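Local atomic coordinates of foldase protein PrsA (Streptococcus pneumoniae, PDB entry 5TVL), a protein that probably helps secreted proteins fold outside the cell after translocation, as a parvulin-type peptidyl-prolyl cis-trans isomerase. Residues A[184-196]-A[206-218]. Numbering follows the deposited sequence.
Sequences AFALDVDGVSDVI and SQYYIVKLTKKTE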
loop_
_atom_site.group_PDB
_atom_site.type_symbol
_atom_site.label_atom_id
_atom_site.label_comp_id
_atom_site.label_asym_id
_atom_site.label_seq_id
_atom_site.Cartn_x
_atom_site.Cartn_y
_atom_site.Cartn_z
ATOM N N ALA A 184 -14.949 -16.179 0.169
ATOM C CA ALA A 184 -15.333 -16.893 1.391
ATOM C C ALA A 184 -16.573 -16.296 2.073
ATOM O O ALA A 184 -17.450 -17.040 2.528
ATOM C CB ALA A 184 -14.162 -16.933 2.367
ATOM N N PHE A 185 -16.653 -14.965 2.132
ATOM C CA PHE A 185 -17.802 -14.283 2.752
ATOM C C PHE A 185 -19.106 -14.455 1.949
ATOM O O PHE A 185 -20.193 -14.343 2.511
ATOM C CB PHE A 185 -17.533 -12.779 2.966
ATOM C CG PHE A 185 -16.252 -12.462 3.710
ATOM C CD1 PHE A 185 -15.787 -13.266 4.755
ATOM C CD2 PHE A 185 -15.519 -11.323 3.378
ATOM C CE1 PHE A 185 -14.610 -12.949 5.430
ATOM C CE2 PHE A 185 -14.344 -11.004 4.051
ATOM C CZ PHE A 185 -13.890 -11.816 5.079
ATOM N N ALA A 186 -18.986 -14.711 0.644
ATOM C CA ALA A 186 -20.137 -14.969 -0.231
ATOM C C ALA A 186 -20.682 -16.393 -0.131
ATOM O O ALA A 186 -21.799 -16.647 -0.575
ATOM C CB ALA A 186 -19.779 -14.660 -1.677
ATOM N N LEU A 187 -19.898 -17.317 0.425
ATOM C CA LEU A 187 -20.354 -18.696 0.640
ATOM C C LEU A 187 -21.334 -18.804 1.809
ATOM O O LEU A 187 -21.344 -17.959 2.710
ATOM C CB LEU A 187 -19.164 -19.618 0.922
ATOM C CG LEU A 187 -18.153 -19.800 -0.208
ATOM C CD1 LEU A 187 -16.842 -20.373 0.316
ATOM C CD2 LEU A 187 -18.720 -20.672 -1.318
ATOM N N ASP A 188 -22.159 -19.849 1.776
ATOM C CA ASP A 188 -22.887 -20.311 2.962
ATOM C C ASP A 188 -22.000 -21.313 3.697
ATOM O O ASP A 188 -20.960 -21.731 3.172
ATOM C CB ASP A 188 -24.219 -20.967 2.578
ATOM C CG ASP A 188 -25.181 -20.001 1.898
ATOM O OD1 ASP A 188 -25.237 -18.813 2.288
ATOM O OD2 ASP A 188 -25.893 -20.440 0.972
ATOM N N VAL A 189 -22.414 -21.699 4.903
ATOM C CA VAL A 189 -21.625 -22.616 5.737
ATOM C C VAL A 189 -21.615 -24.006 5.086
ATOM O O VAL A 189 -22.622 -24.438 4.521
ATOM C CB VAL A 189 -22.152 -22.671 7.195
ATOM C CG1 VAL A 189 -21.392 -23.705 8.024
ATOM C CG2 VAL A 189 -22.048 -21.295 7.849
ATOM N N ASP A 190 -20.463 -24.673 5.162
ATOM C CA ASP A 190 -20.184 -25.931 4.445
ATOM C C ASP A 190 -20.281 -25.789 2.912
ATOM O O ASP A 190 -20.609 -26.751 2.214
ATOM C CB ASP A 190 -21.077 -27.082 4.952
ATOM C CG ASP A 190 -20.973 -27.298 6.457
ATOM O OD1 ASP A 190 -19.854 -27.213 7.007
ATOM O OD2 ASP A 190 -22.017 -27.571 7.088
ATOM N N GLY A 191 -19.965 -24.597 2.402
ATOM C CA GLY A 191 -20.034 -24.298 0.970
ATOM C C GLY A 191 -18.640 -24.201 0.381
ATOM O O GLY A 191 -17.743 -23.639 1.004
ATOM N N VAL A 192 -18.469 -24.744 -0.825
ATOM C CA VAL A 192 -17.168 -24.817 -1.494
ATOM C C VAL A 192 -17.144 -23.847 -2.678
ATOM O O VAL A 192 -18.027 -23.888 -3.539
ATOM C CB VAL A 192 -16.867 -26.253 -1.989
ATOM C CG1 VAL A 192 -15.550 -26.303 -2.763
ATOM C CG2 VAL A 192 -16.834 -27.231 -0.819
ATOM N N SER A 193 -16.131 -22.982 -2.711
ATOM C CA SER A 193 -15.945 -22.041 -3.816
ATOM C C SER A 193 -15.403 -22.755 -5.052
ATOM O O SER A 193 -14.883 -23.873 -4.959
ATOM C CB SER A 193 -14.981 -20.911 -3.414
ATOM O OG SER A 193 -13.632 -21.358 -3.347
ATOM N N ASP A 194 -15.526 -22.093 -6.201
ATOM C CA ASP A 194 -14.805 -22.482 -7.418
ATOM C C ASP A 194 -13.355 -21.990 -7.302
ATOM O O ASP A 194 -12.969 -21.446 -6.260
ATOM C CB ASP A 194 -15.498 -21.901 -8.653
ATOM C CG ASP A 194 -16.901 -22.453 -8.845
ATOM O OD1 ASP A 194 -17.044 -23.691 -8.946
ATOM O OD2 ASP A 194 -17.859 -21.650 -8.899
ATOM N N VAL A 195 -12.551 -22.178 -8.351
ATOM C CA VAL A 195 -11.140 -21.764 -8.318
ATOM C C VAL A 195 -11.035 -20.233 -8.266
ATOM O O VAL A 195 -11.620 -19.533 -9.098
ATOM C CB VAL A 195 -10.311 -22.316 -9.513
ATOM C CG1 VAL A 195 -8.862 -21.832 -9.433
ATOM C CG2 VAL A 195 -10.359 -23.841 -9.545
ATOM N N ILE A 196 -10.308 -19.745 -7.259
ATOM C CA ILE A 196 -9.962 -18.333 -7.111
ATOM C C ILE A 196 -8.530 -18.206 -7.604
ATOM O O ILE A 196 -7.723 -19.106 -7.375
ATOM C CB ILE A 196 -10.052 -17.882 -5.636
ATOM C CG1 ILE A 196 -11.471 -18.093 -5.093
ATOM C CG2 ILE A 196 -9.638 -16.421 -5.476
ATOM C CD1 ILE A 196 -11.517 -18.418 -3.618
ATOM N N SER A 206 1.540 -16.993 -10.269
ATOM C CA SER A 206 0.088 -17.120 -10.147
ATOM C C SER A 206 -0.310 -18.305 -9.263
ATOM O O SER A 206 0.154 -19.427 -9.476
ATOM C CB SER A 206 -0.580 -17.230 -11.524
ATOM O OG SER A 206 -0.200 -18.419 -12.190
ATOM N N GLN A 207 -1.149 -18.031 -8.263
ATOM C CA GLN A 207 -1.629 -19.041 -7.316
ATOM C C GLN A 207 -3.125 -19.254 -7.517
ATOM O O GLN A 207 -3.831 -18.365 -7.992
ATOM C CB GLN A 207 -1.351 -18.617 -5.867
ATOM C CG GLN A 207 0.117 -18.387 -5.508
ATOM C CD GLN A 207 0.928 -19.671 -5.361
ATOM O OE1 GLN A 207 1.041 -20.463 -6.298
ATOM N NE2 GLN A 207 1.521 -19.868 -4.186
ATOM N N TYR A 208 -3.591 -20.447 -7.161
ATOM C CA TYR A 208 -4.989 -20.836 -7.333
ATOM C C TYR A 208 -5.503 -21.403 -6.015
ATOM O O TYR A 208 -4.848 -22.250 -5.408
ATOM C CB TYR A 208 -5.125 -21.855 -8.472
ATOM C CG TYR A 208 -4.539 -21.347 -9.774
ATOM C CD1 TYR A 208 -3.182 -21.508 -10.061
ATOM C CD2 TYR A 208 -5.332 -20.670 -10.702
ATOM C CE1 TYR A 208 -2.637 -21.025 -11.240
ATOM C CE2 TYR A 208 -4.794 -20.185 -11.886
ATOM C CZ TYR A 208 -3.446 -20.363 -12.146
ATOM O OH TYR A 208 -2.899 -19.888 -13.313
ATOM N N TYR A 209 -6.668 -20.922 -5.578
ATOM C CA TYR A 209 -7.218 -21.251 -4.263
ATOM C C TYR A 209 -8.593 -21.904 -4.382
ATOM O O TYR A 209 -9.358 -21.597 -5.299
ATOM C CB TYR A 209 -7.337 -19.992 -3.406
ATOM C CG TYR A 209 -6.035 -19.277 -3.138
ATOM C CD1 TYR A 209 -5.507 -18.383 -4.067
ATOM C CD2 TYR A 209 -5.342 -19.470 -1.944
ATOM C CE1 TYR A 209 -4.318 -17.711 -3.821
ATOM C CE2 TYR A 209 -4.152 -18.802 -1.689
ATOM C CZ TYR A 209 -3.646 -17.924 -2.632
ATOM O OH TYR A 209 -2.468 -17.256 -2.397
ATOM N N ILE A 210 -8.886 -22.813 -3.454
ATOM C CA ILE A 210 -10.225 -23.380 -3.275
ATOM C C ILE A 210 -10.555 -23.194 -1.797
ATOM O O ILE A 210 -9.768 -23.595 -0.941
ATOM C CB ILE A 210 -10.288 -24.877 -3.661
ATOM C CG1 ILE A 210 -9.836 -25.082 -5.116
ATOM C CG2 ILE A 210 -11.704 -25.416 -3.490
ATOM C CD1 ILE A 210 -9.547 -26.524 -5.484
ATOM N N VAL A 211 -11.707 -22.587 -1.508
ATOM C CA VAL A 211 -12.103 -22.246 -0.137
ATOM C C VAL A 211 -13.321 -23.068 0.285
ATOM O O VAL A 211 -14.233 -23.291 -0.512
ATOM C CB VAL A 211 -12.435 -20.740 0.004
ATOM C CG1 VAL A 211 -12.736 -20.372 1.454
ATOM C CG2 VAL A 211 -11.291 -19.885 -0.513
ATOM N N LYS A 212 -13.311 -23.507 1.544
ATOM C CA LYS A 212 -14.420 -24.226 2.174
ATOM C C LYS A 212 -14.764 -23.482 3.465
ATOM O O LYS A 212 -13.969 -23.489 4.406
ATOM C CB LYS A 212 -13.994 -25.671 2.474
ATOM C CG LYS A 212 -14.964 -26.511 3.302
ATOM C CD LYS A 212 -16.127 -27.041 2.477
ATOM C CE LYS A 212 -17.104 -27.834 3.336
ATOM N NZ LYS A 212 -16.562 -29.148 3.787
ATOM N N LEU A 213 -15.935 -22.846 3.510
ATOM C CA LEU A 213 -16.378 -22.133 4.714
ATOM C C LEU A 213 -16.830 -23.132 5.784
ATOM O O LEU A 213 -17.668 -23.993 5.515
ATOM C CB LEU A 213 -17.515 -21.157 4.392
ATOM C CG LEU A 213 -17.841 -20.118 5.474
ATOM C CD1 LEU A 213 -16.745 -19.063 5.578
ATOM C CD2 LEU A 213 -19.182 -19.458 5.199
ATOM N N THR A 214 -16.260 -23.002 6.983
ATOM C CA THR A 214 -16.546 -23.884 8.121
ATOM C C THR A 214 -17.441 -23.180 9.149
ATOM O O THR A 214 -18.456 -23.743 9.573
ATOM C CB THR A 214 -15.237 -24.358 8.801
ATOM O OG1 THR A 214 -14.412 -25.027 7.840
ATOM C CG2 THR A 214 -15.520 -25.315 9.963
ATOM N N LYS A 215 -17.056 -21.967 9.554
ATOM C CA LYS A 215 -17.793 -21.191 10.559
ATOM C C LYS A 215 -17.859 -19.714 10.164
ATOM O O LYS A 215 -16.957 -19.206 9.494
ATOM C CB LYS A 215 -17.123 -21.345 11.932
ATOM C CG LYS A 215 -18.000 -21.013 13.134
ATOM C CD LYS A 215 -19.105 -22.040 13.345
ATOM C CE LYS A 215 -19.760 -21.908 14.713
ATOM N NZ LYS A 215 -18.981 -22.576 15.793
ATOM N N LYS A 216 -18.932 -19.041 10.581
ATOM C CA LYS A 216 -19.148 -17.623 10.293
ATOM C C LYS A 216 -19.748 -16.947 11.521
ATOM O O LYS A 216 -20.794 -17.371 12.006
ATOM C CB LYS A 216 -20.095 -17.459 9.098
ATOM C CG LYS A 216 -20.247 -16.025 8.594
ATOM C CD LYS A 216 -21.420 -15.870 7.634
ATOM C CE LYS A 216 -21.188 -16.604 6.321
ATOM N NZ LYS A 216 -22.185 -16.234 5.277
ATOM N N THR A 217 -19.084 -15.905 12.018
ATOM C CA THR A 217 -19.608 -15.111 13.129
ATOM C C THR A 217 -20.760 -14.240 12.625
ATOM O O THR A 217 -20.683 -13.674 11.531
ATOM C CB THR A 217 -18.513 -14.213 13.756
ATOM O OG1 THR A 217 -17.448 -15.030 14.257
ATOM C CG2 THR A 217 -19.070 -13.360 14.903
ATOM N N GLU A 218 -21.823 -14.152 13.423
ATOM C CA GLU A 218 -22.950 -13.270 13.131
ATOM C C GLU A 218 -22.548 -11.850 13.521
ATOM O O GLU A 218 -22.140 -11.613 14.660
ATOM C CB GLU A 218 -24.194 -13.713 13.909
ATOM C CG GLU A 218 -25.487 -13.028 13.481
ATOM C CD GLU A 218 -26.703 -13.514 14.260
ATOM O OE1 GLU A 218 -26.897 -14.743 14.373
ATOM O OE2 GLU A 218 -27.473 -12.661 14.754
#
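Ser193 OG accepts a hydrogen bond from Val211 N at 2.9 Å and donates its own proton to Asp194 O, so two bonds hold this small hydroxyl. With chi1 at 73°, OG sits between its own backbone N and carbonyl carbon and faces strand 207-216, standing in for a main-chain carbonyl where the register slips by one residue. Ser193 N completes the exchange with a nearly straight bond to Val211 O (170°). Beyond the slip, Ile196 and Tyr209 form an antiparallel hydrogen-bonded pair. Here branched Ile196 packs CD1 on Val211 CG2, while Val211 CG1 turns to Ala184 CB, a methyl small enough to let helix 178-186 lie close. At the other end, Asp190 takes the third position of a type II turn, which requires positive phi; its N reaches Leu213 O in a bent bond (134°), and Leu213 N returns a straighter one to Gly191 O. Buried Leu213 points toward the loop, CB on Leu187 CB (4.1 Å) and CD2 beside the turn's carbonyls and Val189 CG2. Flexible Lys216 brings NZ to Leu187 O at 3.2 Å. Asn67 OD1 of the second subunit accepts a hydrogen bond from Asp194 N. Helix 178-186, the connecting loop and strand 196-198 paired with inner strand 207-216 form the C-terminal helix-strand-strand part of the parvulin fold.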